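Ras-related protein Rab-21 (Homo sapiens, PDB 1Z0I) belongs to the Rab branch of the Ras-like small G proteins and, in this structure, holds guanosine-5'-diphosphate together with a magnesium ion in a P-loop fold. Local coordinates at residues T20-R25 with T148-N153; Y26-F31 with S42-K47; V85-D90 with G118-L123. All blocks are in the same frame, centred on the assembly; numbering follows the deposited sequence.

In the fold
All three contacts touch the bound GDP within one Ras-like domain, two of them using helix 19-28. Interaction 1 joins that helix to the loop 148-153, which faces the guanine base. Interaction 2 continues along the same helix to the edge strand 43-50, and its centre lies about 10 Å from that of interaction 1. Interaction 3 pairs strands 81-87 and 113-119 deeper in the sheet and carries the base-reading residues; its centre is about 11 Å from that of interaction 1. Those two meet directly, through Thr148 OG1 to Asn119 OD1 (2.9 Å) and Ser149 OG to Asp122 OD1 (2.9 Å). Interactions 2 and 3 do not touch, their centres being about 20 Å apart.

Interaction 1 of 3, residues T20-R25 with T148-N153; sequences TSLVLR and TSAKQN. With MG (magnesium ion), chain B; GDP (guanosine-5'-diphosphate), chain C.
Arg25 reaches from its helix to the loop 148-153 and stacks parallel to the side-chain amide of Asn153, the two planes only 2° apart. The amide lies beside Arg25 CG and CD, with OD1 3.5 Å from CG, while Asn153 CB sits over one face of the guanidinium, toward its rim. Bends at chi2 and chi3 carry the NE edge of the same group to the backbone of the loop. There NE donates to Ala150 O at 2.7 Å in a fairly straight bond (158°), and the acceptor lies close to the guanidinium plane. NH2 adds weaker bonds to Ala150 O and Lys151 O, while NH1 turns to Asn29. A long, flat cation with several donors suits this place, where two carbonyls face its edge. The helix is the one that follows the P-loop, and Thr148-Ser149-Ala150-Lys151 includes the SAK motif of Ras-like proteins, which lines the guanine pocket. At the start of the helix Thr20 OG1 binds the magnesium ion at 2.1 Å, and Ser21 OG donates to GDP O1A at 2.6 Å. Ala150 N makes a weak bond to GDP O6 at 2.9 Å, and its small CB packs against Ser21 CB. Leu22 CD2 meets Ala150 CB at 4.2 Å, and the Leu22 side chain crosses that of Thr148 at about a right angle; Thr148 OG1 itself is bonded to Asn119.

Interaction 2 of 3, residues Y26-F31 with S42-K47; sequences YCENKF and SFLTKK. With GDP (guanosine-5'-diphosphate), chain C.
Leu44 meets the last turn of helix 19-28 with its CD1 methyl, which lies 4.0 Å from Cys27 CB, while its CB faces Cys27 SG at 4.1 Å. With CG anti to the carbonyl carbon (chi1 -56°), CD1 is placed between Cys27 CB and Glu28 OE1, the latter at 3.9 Å. Cysteine suits this place: its compact, weakly polar side chain packs between the helix and Leu44. Leu44 also touches Val23 and Leu39, which add to the apolar side of its surroundings. Thr45, the next residue, turns its side chain away from the helix, as the alternation of a strand requires. Lys46 then points back. Its CG, anti to the backbone N (chi1 -166°), rests 3.7 Å from Tyr26 CE2, the lysine chain passing the ring at a slant, and bends at chi2 and chi4 bring the chain back toward the end of the helix. NZ ends 4.2 Å from Cys27 O, a loose approach. Tyr26 itself stacks on Phe160, and this second partner probably helps to fix its ring. The contact thus joins the end of the helix after the P-loop to the outermost strand 43-50, the two elements that flank the first switch region in Ras-like proteins. Since it rests mainly on van der Waals contacts, with no polar pairing between the segments, the fit depends on complementary surfaces rather than on directional bonds; the lysine charge near carbonyls of the helix terminus is probably mildly favourable.

Interaction 3 of 3, residues V85-D90 with G118-L123; sequences VYDITD and GNKIDL. With GDP (guanosine-5'-diphosphate), chain C.
Gly118 CA sits over one face of the Tyr86 ring, offset toward the rim, in a CH-pi contact 3.8 Å from the centroid. Glycine suits this position because Tyr86 OH and Ile88 CG2 take up the side on which a side chain would project. The two strands run parallel in the central sheet of the Ras-like P-loop fold, and residues 119-122 form the NKxD motif that reads guanine. Asn119 N donates to Tyr86 O at 3.1 Å, and Ile88 N returns a nearly straight bond (174°) to Asn119 O. At the end of its strand Asp87 starts a type I turn, and its OD1 takes the N-H of Thr89 at 3.0 Å, from above the carboxylate plane, making an Asx turn. The other oxygen, OD2, forms a long salt bridge with Lys120 NZ (3.5 Å), and a water joins the same pair. The extended chain of Lys120 passes over a face of the guanine, and its amine also reaches Cys16 O and GDP O4'. Asn119 ND2 bonds Val17 O of the P-loop, while OD1 serves Thr148 at the end of the neighbouring strand. Asp122 reads the base edge with both carboxylate oxygens: OD1 accepts from GDP N1 and OD2 from GDP N2, each at 2.9 Å.

Interaction 1 of 3, residues T20-R25 with T148-N153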
loop_
_atom_site.group_PDB
_atom_site.type_symbol
_atom_site.label_atom_id
_atom_site.label_comp_id
_atom_site.label_asym_id
_atom_site.label_seq_id
_atom_site.Cartn_x
_atom_site.Cartn_y
_atom_site.Cartn_z
ATOM N N THR A 20 -7.582 -2.666 3.692
ATOM C CA THR A 20 -7.814 -4.078 4.079
ATOM C C THR A 20 -8.144 -4.975 2.881
ATOM O O THR A 20 -7.747 -6.144 2.858
ATOM C CB THR A 20 -8.942 -4.235 5.134
ATOM O OG1 THR A 20 -8.739 -3.298 6.194
ATOM C CG2 THR A 20 -8.967 -5.650 5.717
ATOM N N SER A 21 -8.858 -4.430 1.890
ATOM C CA SER A 21 -9.201 -5.212 0.692
ATOM C C SER A 21 -7.952 -5.617 -0.061
ATOM O O SER A 21 -7.876 -6.744 -0.570
ATOM C CB SER A 21 -10.153 -4.464 -0.228
ATOM O OG SER A 21 -11.267 -3.994 0.505
ATOM N N LEU A 22 -6.981 -4.702 -0.107
ATOM C CA LEU A 22 -5.699 -4.934 -0.783
ATOM C C LEU A 22 -4.917 -6.066 -0.134
ATOM O O LEU A 22 -4.369 -6.930 -0.836
ATOM C CB LEU A 22 -4.826 -3.670 -0.795
ATOM C CG LEU A 22 -4.946 -2.529 -1.809
ATOM C CD1 LEU A 22 -3.682 -1.672 -1.702
ATOM C CD2 LEU A 22 -5.123 -3.008 -3.219
ATOM N N VAL A 23 -4.849 -6.071 1.198
ATOM C CA VAL A 23 -4.134 -7.161 1.868
ATOM C C VAL A 23 -4.893 -8.483 1.697
ATOM O O VAL A 23 -4.295 -9.503 1.391
ATOM C CB VAL A 23 -3.705 -6.831 3.350
ATOM C CG1 VAL A 23 -4.850 -6.283 4.169
ATOM C CG2 VAL A 23 -3.099 -8.039 4.031
ATOM N N LEU A 24 -6.216 -8.452 1.829
ATOM C CA LEU A 24 -6.989 -9.690 1.661
ATOM C C LEU A 24 -6.951 -10.254 0.241
ATOM O O LEU A 24 -6.942 -11.475 0.057
ATOM C CB LEU A 24 -8.420 -9.532 2.177
ATOM C CG LEU A 24 -8.466 -9.635 3.708
ATOM C CD1 LEU A 24 -9.779 -9.132 4.257
ATOM C CD2 LEU A 24 -8.183 -11.052 4.216
ATOM N N ARG A 25 -6.922 -9.365 -0.752
ATOM C CA ARG A 25 -6.838 -9.785 -2.148
ATOM C C ARG A 25 -5.470 -10.418 -2.457
ATOM O O ARG A 25 -5.400 -11.499 -3.068
ATOM C CB ARG A 25 -7.152 -8.621 -3.110
ATOM C CG ARG A 25 -7.070 -8.980 -4.611
ATOM C CD ARG A 25 -8.085 -10.064 -5.026
ATOM N NE ARG A 25 -9.250 -9.503 -5.716
ATOM C CZ ARG A 25 -10.235 -10.219 -6.264
ATOM N NH1 ARG A 25 -10.230 -11.547 -6.227
ATOM N NH2 ARG A 25 -11.244 -9.598 -6.852
ATOM N N THR A 148 -4.210 0.574 -8.644
ATOM C CA THR A 148 -4.757 -0.753 -8.272
ATOM C C THR A 148 -6.283 -0.837 -8.292
ATOM O O THR A 148 -6.971 0.140 -8.037
ATOM C CB THR A 148 -4.376 -1.168 -6.824
ATOM O OG1 THR A 148 -4.740 -0.110 -5.925
ATOM C CG2 THR A 148 -2.909 -1.505 -6.710
ATOM N N SER A 149 -6.799 -2.031 -8.553
ATOM C CA SER A 149 -8.202 -2.331 -8.303
ATOM C C SER A 149 -8.249 -3.665 -7.572
ATOM O O SER A 149 -7.905 -4.695 -8.146
ATOM C CB SER A 149 -9.010 -2.394 -9.610
ATOM O OG SER A 149 -10.342 -2.827 -9.362
ATOM N N ALA A 150 -8.654 -3.628 -6.299
ATOM C CA ALA A 150 -8.823 -4.840 -5.483
ATOM C C ALA A 150 -10.032 -5.685 -5.931
ATOM O O ALA A 150 -10.061 -6.901 -5.741
ATOM C CB ALA A 150 -8.955 -4.465 -4.015
ATOM N N LYS A 151 -11.016 -5.013 -6.515
ATOM C CA LYS A 151 -12.260 -5.611 -6.969
ATOM C C LYS A 151 -12.042 -6.533 -8.155
ATOM O O LYS A 151 -12.595 -7.639 -8.175
ATOM C CB LYS A 151 -13.294 -4.521 -7.320
ATOM C CG LYS A 151 -14.616 -5.095 -7.832
ATOM C CD LYS A 151 -15.718 -4.053 -7.990
ATOM C CE LYS A 151 -16.942 -4.726 -8.625
ATOM N NZ LYS A 151 -18.002 -3.752 -8.999
ATOM N N GLN A 152 -11.229 -6.071 -9.114
ATOM C CA GLN A 152 -10.910 -6.793 -10.350
ATOM C C GLN A 152 -9.558 -7.519 -10.300
ATOM O O GLN A 152 -9.168 -8.191 -11.269
ATOM C CB GLN A 152 -10.855 -5.814 -11.518
ATOM C CG GLN A 152 -12.030 -4.873 -11.629
ATOM C CD GLN A 152 -12.020 -4.112 -12.931
ATOM O OE1 GLN A 152 -11.066 -3.399 -13.238
ATOM N NE2 GLN A 152 -13.092 -4.248 -13.705
ATOM N N ASN A 153 -8.841 -7.359 -9.187
ATOM C CA ASN A 153 -7.472 -7.875 -9.024
ATOM C C ASN A 153 -6.465 -7.371 -10.076
ATOM O O ASN A 153 -5.745 -8.159 -10.712
ATOM C CB ASN A 153 -7.467 -9.406 -8.941
ATOM C CG ASN A 153 -6.263 -9.938 -8.200
ATOM O OD1 ASN A 153 -5.413 -9.167 -7.739
ATOM N ND2 ASN A 153 -6.188 -11.265 -8.056
HETATM MG MG MG B . -9.571 -1.583 7.173
HETATM P PB GDP C . -10.090 0.480 4.419
HETATM O O1B GDP C . -10.901 1.249 5.446
HETATM O O2B GDP C . -8.994 1.384 3.943
HETATM O O3B GDP C . -9.514 -0.776 5.038
HETATM O O3A GDP C . -11.093 0.097 3.191
HETATM P PA GDP C . -11.845 -1.322 2.991
HETATM O O1A GDP C . -10.900 -2.425 2.506
HETATM O O2A GDP C . -12.586 -1.826 4.177
HETATM O "O5'" GDP C . -12.867 -1.029 1.796
HETATM C "C5'" GDP C . -13.937 -0.101 1.874
HETATM C "C4'" GDP C . -15.000 -0.474 0.825
HETATM O "O4'" GDP C . -14.577 -0.231 -0.525
HETATM C "C3'" GDP C . -15.390 -1.934 0.876
HETATM O "O3'" GDP C . -16.746 -1.982 0.477
HETATM C "C2'" GDP C . -14.612 -2.586 -0.235
HETATM O "O2'" GDP C . -15.247 -3.803 -0.673
HETATM C "C1'" GDP C . -14.604 -1.466 -1.267
HETATM N N9 GDP C . -13.444 -1.558 -2.185
HETATM C C8 GDP C . -12.169 -1.797 -1.831
HETATM N N7 GDP C . -11.351 -1.830 -2.913
HETATM C C5 GDP C . -12.105 -1.581 -3.990
HETATM C C6 GDP C . -11.849 -1.471 -5.440
HETATM O O6 GDP C . -10.695 -1.619 -5.903
HETATM N N1 GDP C . -12.898 -1.202 -6.230
HETATM C C2 GDP C . -14.165 -1.053 -5.753
HETATM N N2 GDP C . -15.148 -0.799 -6.654
HETATM N N3 GDP C . -14.480 -1.147 -4.425
HETATM C C4 GDP C . -13.494 -1.400 -3.515
HETATM O O HOH W 1 -10.692 0.551 7.859
HETATM O O HOH W 2 -11.643 -2.645 6.540
HETATM O O HOH W 3 -9.886 -2.403 8.887
HETATM O O HOH W 4 -7.504 -0.900 7.504
#

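Interaction 2 of 3, residues Y26-F31 with S42-K47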
loop_
_atom_site.group_PDB
_atom_site.type_symbol
_atom_site.label_atom_id
_atom_site.label_comp_id
_atom_site.label_asym_id
_atom_site.label_seq_id
_atom_site.Cartn_x
_atom_site.Cartn_y
_atom_site.Cartn_z
ATOM N N TYR A 26 -4.395 -9.749 -2.020
ATOM C CA TYR A 26 -3.041 -10.223 -2.290
ATOM C C TYR A 26 -2.745 -11.539 -1.615
ATOM O O TYR A 26 -2.115 -12.405 -2.223
ATOM C CB TYR A 26 -1.979 -9.196 -1.864
ATOM C CG TYR A 26 -0.548 -9.614 -2.208
ATOM C CD1 TYR A 26 -0.159 -9.822 -3.541
ATOM C CD2 TYR A 26 0.421 -9.783 -1.205
ATOM C CE1 TYR A 26 1.145 -10.211 -3.867
ATOM C CE2 TYR A 26 1.742 -10.157 -1.526
ATOM C CZ TYR A 26 2.088 -10.366 -2.855
ATOM O OH TYR A 26 3.372 -10.716 -3.187
ATOM N N CYS A 27 -3.174 -11.675 -0.358
ATOM C CA CYS A 27 -2.816 -12.831 0.454
ATOM C C CYS A 27 -3.764 -14.024 0.330
ATOM O O CYS A 27 -3.348 -15.164 0.553
ATOM C CB CYS A 27 -2.631 -12.439 1.923
ATOM S SG CYS A 27 -1.243 -11.268 2.234
ATOM N N GLU A 28 -5.019 -13.793 -0.037
ATOM C CA GLU A 28 -5.988 -14.899 -0.078
ATOM C C GLU A 28 -6.849 -14.958 -1.353
ATOM O O GLU A 28 -7.602 -15.911 -1.548
ATOM C CB GLU A 28 -6.864 -14.886 1.195
ATOM C CG GLU A 28 -6.074 -15.180 2.492
ATOM C CD GLU A 28 -6.889 -15.058 3.783
ATOM O OE1 GLU A 28 -6.267 -14.953 4.864
ATOM O OE2 GLU A 28 -8.135 -15.069 3.742
ATOM N N ASN A 29 -6.738 -13.937 -2.205
ATOM C CA ASN A 29 -7.555 -13.817 -3.425
ATOM C C ASN A 29 -9.044 -13.815 -3.066
ATOM O O ASN A 29 -9.850 -14.543 -3.650
ATOM C CB ASN A 29 -7.219 -14.929 -4.437
ATOM C CG ASN A 29 -6.948 -14.400 -5.832
ATOM O OD1 ASN A 29 -7.545 -13.418 -6.264
ATOM N ND2 ASN A 29 -6.038 -15.066 -6.553
ATOM N N LYS A 30 -9.380 -13.002 -2.066
ATOM C CA LYS A 30 -10.744 -12.809 -1.642
ATOM C C LYS A 30 -11.068 -11.348 -1.795
ATOM O O LYS A 30 -10.199 -10.504 -1.572
ATOM C CB LYS A 30 -10.920 -13.193 -0.169
ATOM C CG LYS A 30 -10.871 -14.681 0.122
ATOM C CD LYS A 30 -11.564 -14.979 1.435
ATOM C CE LYS A 30 -11.104 -16.307 2.003
ATOM N NZ LYS A 30 -12.126 -16.855 2.935
ATOM N N PHE A 31 -12.310 -11.060 -2.184
ATOM C CA PHE A 31 -12.837 -9.702 -2.239
ATOM C C PHE A 31 -14.345 -9.714 -2.043
ATOM O O PHE A 31 -15.067 -10.488 -2.699
ATOM C CB PHE A 31 -12.505 -8.994 -3.560
ATOM C CG PHE A 31 -13.206 -7.664 -3.719
ATOM C CD1 PHE A 31 -12.635 -6.495 -3.214
ATOM C CD2 PHE A 31 -14.451 -7.584 -4.351
ATOM C CE1 PHE A 31 -13.296 -5.260 -3.325
ATOM C CE2 PHE A 31 -15.119 -6.356 -4.476
ATOM C CZ PHE A 31 -14.546 -5.195 -3.967
ATOM N N SER A 42 -3.180 -9.168 13.261
ATOM C CA SER A 42 -2.381 -7.923 13.187
ATOM C C SER A 42 -1.655 -7.775 11.835
ATOM O O SER A 42 -1.486 -6.660 11.313
ATOM C CB SER A 42 -1.355 -7.867 14.337
ATOM O OG SER A 42 -1.980 -7.597 15.586
ATOM N N PHE A 43 -1.220 -8.911 11.293
ATOM C CA PHE A 43 -0.532 -8.972 10.012
ATOM C C PHE A 43 -0.764 -10.325 9.348
ATOM O O PHE A 43 -1.101 -11.298 10.021
ATOM C CB PHE A 43 0.978 -8.717 10.187
ATOM C CG PHE A 43 1.688 -9.745 11.034
ATOM C CD1 PHE A 43 2.128 -10.950 10.481
ATOM C CD2 PHE A 43 1.946 -9.492 12.374
ATOM C CE1 PHE A 43 2.798 -11.909 11.268
ATOM C CE2 PHE A 43 2.609 -10.433 13.169
ATOM C CZ PHE A 43 3.039 -11.648 12.615
ATOM N N LEU A 44 -0.579 -10.384 8.033
ATOM C CA LEU A 44 -0.545 -11.662 7.332
ATOM C C LEU A 44 0.814 -11.882 6.659
ATOM O O LEU A 44 1.481 -10.940 6.238
ATOM C CB LEU A 44 -1.690 -11.791 6.312
ATOM C CG LEU A 44 -3.163 -11.612 6.751
ATOM C CD1 LEU A 44 -4.120 -11.750 5.552
ATOM C CD2 LEU A 44 -3.586 -12.565 7.871
ATOM N N THR A 45 1.202 -13.148 6.555
ATOM C CA THR A 45 2.472 -13.539 5.962
ATOM C C THR A 45 2.304 -14.043 4.534
ATOM O O THR A 45 1.424 -14.865 4.241
ATOM C CB THR A 45 3.134 -14.648 6.787
ATOM O OG1 THR A 45 2.156 -15.669 7.052
ATOM C CG2 THR A 45 3.669 -14.099 8.112
ATOM N N LYS A 46 3.151 -13.537 3.654
ATOM C CA LYS A 46 3.262 -14.036 2.295
ATOM C C LYS A 46 4.730 -14.366 2.028
ATOM O O LYS A 46 5.624 -13.595 2.380
ATOM C CB LYS A 46 2.741 -12.986 1.302
ATOM C CG LYS A 46 2.485 -13.494 -0.103
ATOM C CD LYS A 46 1.133 -14.186 -0.205
ATOM C CE LYS A 46 1.031 -15.004 -1.478
ATOM N NZ LYS A 46 0.297 -16.277 -1.197
ATOM N N LYS A 47 4.967 -15.525 1.423
ATOM C CA LYS A 47 6.303 -15.934 0.989
ATOM C C LYS A 47 6.494 -15.702 -0.508
ATOM O O LYS A 47 5.574 -15.928 -1.308
ATOM C CB LYS A 47 6.556 -17.414 1.342
HETATM P PB GDP C . -10.090 0.480 4.419
HETATM O O1B GDP C . -10.901 1.249 5.446
HETATM O O2B GDP C . -8.994 1.384 3.943
HETATM O O3B GDP C . -9.514 -0.776 5.038
HETATM O O3A GDP C . -11.093 0.097 3.191
HETATM P PA GDP C . -11.845 -1.322 2.991
HETATM O O1A GDP C . -10.900 -2.425 2.506
HETATM O O2A GDP C . -12.586 -1.826 4.177
HETATM O "O5'" GDP C . -12.867 -1.029 1.796
HETATM C "C5'" GDP C . -13.937 -0.101 1.874
HETATM C "C4'" GDP C . -15.000 -0.474 0.825
HETATM O "O4'" GDP C . -14.577 -0.231 -0.525
HETATM C "C3'" GDP C . -15.390 -1.934 0.876
HETATM O "O3'" GDP C . -16.746 -1.982 0.477
HETATM C "C2'" GDP C . -14.612 -2.586 -0.235
HETATM O "O2'" GDP C . -15.247 -3.803 -0.673
HETATM C "C1'" GDP C . -14.604 -1.466 -1.267
HETATM N N9 GDP C . -13.444 -1.558 -2.185
HETATM C C8 GDP C . -12.169 -1.797 -1.831
HETATM N N7 GDP C . -11.351 -1.830 -2.913
HETATM C C5 GDP C . -12.105 -1.581 -3.990
HETATM C C6 GDP C . -11.849 -1.471 -5.440
HETATM O O6 GDP C . -10.695 -1.619 -5.903
HETATM N N1 GDP C . -12.898 -1.202 -6.230
HETATM C C2 GDP C . -14.165 -1.053 -5.753
HETATM N N2 GDP C . -15.148 -0.799 -6.654
HETATM N N3 GDP C . -14.480 -1.147 -4.425
HETATM C C4 GDP C . -13.494 -1.400 -3.515
#

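Interaction 3 of 3, residues V85-D90 with G118-L123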
loop_
_atom_site.group_PDB
_atom_site.type_symbol
_atom_site.label_atom_id
_atom_site.label_comp_id
_atom_site.label_asym_id
_atom_site.label_seq_id
_atom_site.Cartn_x
_atom_site.Cartn_y
_atom_site.Cartn_z
ATOM N N VAL A 85 -2.412 4.506 0.739
ATOM C CA VAL A 85 -3.490 4.358 -0.249
ATOM C C VAL A 85 -4.505 5.532 -0.170
ATOM O O VAL A 85 -4.826 6.033 0.923
ATOM C CB VAL A 85 -4.186 2.971 -0.068
ATOM C CG1 VAL A 85 -5.222 2.675 -1.173
ATOM C CG2 VAL A 85 -3.137 1.851 -0.012
ATOM N N TYR A 86 -4.964 5.988 -1.336
ATOM C CA TYR A 86 -6.131 6.870 -1.427
ATOM C C TYR A 86 -7.153 6.255 -2.418
ATOM O O TYR A 86 -6.922 5.203 -3.021
ATOM C CB TYR A 86 -5.724 8.316 -1.819
ATOM C CG TYR A 86 -5.168 8.412 -3.218
ATOM C CD1 TYR A 86 -6.021 8.568 -4.327
ATOM C CD2 TYR A 86 -3.794 8.294 -3.455
ATOM C CE1 TYR A 86 -5.515 8.605 -5.617
ATOM C CE2 TYR A 86 -3.282 8.339 -4.740
ATOM C CZ TYR A 86 -4.143 8.499 -5.812
ATOM O OH TYR A 86 -3.627 8.549 -7.090
ATOM N N ASP A 87 -8.277 6.923 -2.586
ATOM C CA ASP A 87 -9.338 6.444 -3.469
ATOM C C ASP A 87 -9.418 7.419 -4.631
ATOM O O ASP A 87 -9.637 8.620 -4.445
ATOM C CB ASP A 87 -10.656 6.399 -2.673
ATOM C CG ASP A 87 -11.869 5.982 -3.509
ATOM O OD1 ASP A 87 -11.749 5.804 -4.755
ATOM O OD2 ASP A 87 -12.952 5.846 -2.886
ATOM N N ILE A 88 -9.205 6.899 -5.833
ATOM C CA ILE A 88 -9.223 7.710 -7.066
ATOM C C ILE A 88 -10.532 8.496 -7.305
ATOM O O ILE A 88 -10.526 9.498 -8.028
ATOM C CB ILE A 88 -8.846 6.859 -8.314
ATOM C CG1 ILE A 88 -9.925 5.813 -8.660
ATOM C CG2 ILE A 88 -7.499 6.195 -8.112
ATOM C CD1 ILE A 88 -10.624 6.085 -10.003
ATOM N N THR A 89 -11.628 8.036 -6.685
ATOM C CA THR A 89 -12.946 8.672 -6.794
ATOM C C THR A 89 -13.142 9.755 -5.744
ATOM O O THR A 89 -14.182 10.416 -5.728
ATOM C CB THR A 89 -14.139 7.645 -6.634
ATOM O OG1 THR A 89 -14.362 7.334 -5.243
ATOM C CG2 THR A 89 -13.905 6.354 -7.447
ATOM N N ASP A 90 -12.146 9.926 -4.875
ATOM C CA ASP A 90 -12.261 10.803 -3.715
ATOM C C ASP A 90 -11.002 11.676 -3.481
ATOM O O ASP A 90 -9.952 11.206 -3.018
ATOM C CB ASP A 90 -12.641 9.986 -2.462
ATOM C CG ASP A 90 -12.928 10.858 -1.244
ATOM O OD1 ASP A 90 -12.225 11.871 -1.024
ATOM O OD2 ASP A 90 -13.854 10.511 -0.484
ATOM N N GLY A 118 -3.077 4.674 -5.878
ATOM C CA GLY A 118 -4.443 5.045 -6.250
ATOM C C GLY A 118 -5.273 3.783 -6.449
ATOM O O GLY A 118 -5.094 3.075 -7.448
ATOM N N ASN A 119 -6.150 3.485 -5.490
ATOM C CA ASN A 119 -7.008 2.287 -5.579
ATOM C C ASN A 119 -8.399 2.568 -6.151
ATOM O O ASN A 119 -8.867 3.718 -6.089
ATOM C CB ASN A 119 -7.127 1.576 -4.217
ATOM C CG ASN A 119 -7.823 0.213 -4.323
ATOM O OD1 ASN A 119 -7.443 -0.641 -5.137
ATOM N ND2 ASN A 119 -8.837 0.004 -3.495
ATOM N N LYS A 120 -9.056 1.511 -6.668
ATOM C CA LYS A 120 -10.453 1.541 -7.151
ATOM C C LYS A 120 -10.567 1.993 -8.610
ATOM O O LYS A 120 -11.513 2.716 -8.979
ATOM C CB LYS A 120 -11.365 2.415 -6.249
ATOM C CG LYS A 120 -11.604 1.850 -4.846
ATOM C CD LYS A 120 -12.700 2.578 -4.079
ATOM C CE LYS A 120 -12.695 2.111 -2.610
ATOM N NZ LYS A 120 -13.781 2.656 -1.776
ATOM N N ILE A 121 -9.617 1.570 -9.444
ATOM C CA ILE A 121 -9.545 2.101 -10.816
ATOM C C ILE A 121 -10.609 1.535 -11.767
ATOM O O ILE A 121 -10.757 2.019 -12.894
ATOM C CB ILE A 121 -8.129 1.989 -11.436
ATOM C CG1 ILE A 121 -7.679 0.512 -11.488
ATOM C CG2 ILE A 121 -7.154 2.940 -10.691
ATOM C CD1 ILE A 121 -6.456 0.228 -12.349
ATOM N N ASP A 122 -11.338 0.518 -11.306
ATOM C CA ASP A 122 -12.535 0.028 -11.995
ATOM C C ASP A 122 -13.634 1.100 -12.034
ATOM O O ASP A 122 -14.556 1.023 -12.859
ATOM C CB ASP A 122 -13.077 -1.240 -11.308
ATOM C CG ASP A 122 -13.331 -1.047 -9.808
ATOM O OD1 ASP A 122 -12.366 -0.802 -9.026
ATOM O OD2 ASP A 122 -14.505 -1.152 -9.410
ATOM N N LEU A 123 -13.540 2.088 -11.142
ATOM C CA LEU A 123 -14.532 3.160 -11.056
ATOM C C LEU A 123 -14.081 4.437 -11.748
ATOM O O LEU A 123 -14.514 5.524 -11.372
ATOM C CB LEU A 123 -14.896 3.456 -9.588
ATOM C CG LEU A 123 -15.506 2.345 -8.723
ATOM C CD1 LEU A 123 -15.625 2.801 -7.282
ATOM C CD2 LEU A 123 -16.871 1.827 -9.258
HETATM P PB GDP C . -10.090 0.480 4.419
HETATM O O1B GDP C . -10.901 1.249 5.446
HETATM O O2B GDP C . -8.994 1.384 3.943
HETATM O O3B GDP C . -9.514 -0.776 5.038
HETATM O O3A GDP C . -11.093 0.097 3.191
HETATM P PA GDP C . -11.845 -1.322 2.991
HETATM O O1A GDP C . -10.900 -2.425 2.506
HETATM O O2A GDP C . -12.586 -1.826 4.177
HETATM O "O5'" GDP C . -12.867 -1.029 1.796
HETATM C "C5'" GDP C . -13.937 -0.101 1.874
HETATM C "C4'" GDP C . -15.000 -0.474 0.825
HETATM O "O4'" GDP C . -14.577 -0.231 -0.525
HETATM C "C3'" GDP C . -15.390 -1.934 0.876
HETATM O "O3'" GDP C . -16.746 -1.982 0.477
HETATM C "C2'" GDP C . -14.612 -2.586 -0.235
HETATM O "O2'" GDP C . -15.247 -3.803 -0.673
HETATM C "C1'" GDP C . -14.604 -1.466 -1.267
HETATM N N9 GDP C . -13.444 -1.558 -2.185
HETATM C C8 GDP C . -12.169 -1.797 -1.831
HETATM N N7 GDP C . -11.351 -1.830 -2.913
HETATM C C5 GDP C . -12.105 -1.581 -3.990
HETATM C C6 GDP C . -11.849 -1.471 -5.440
HETATM O O6 GDP C . -10.695 -1.619 -5.903
HETATM N N1 GDP C . -12.898 -1.202 -6.230
HETATM C C2 GDP C . -14.165 -1.053 -5.753
HETATM N N2 GDP C . -15.148 -0.799 -6.654
HETATM N N3 GDP C . -14.480 -1.147 -4.425
HETATM C C4 GDP C . -13.494 -1.400 -3.515
HETATM O O HOH W 5 -15.539 4.876 -3.266
#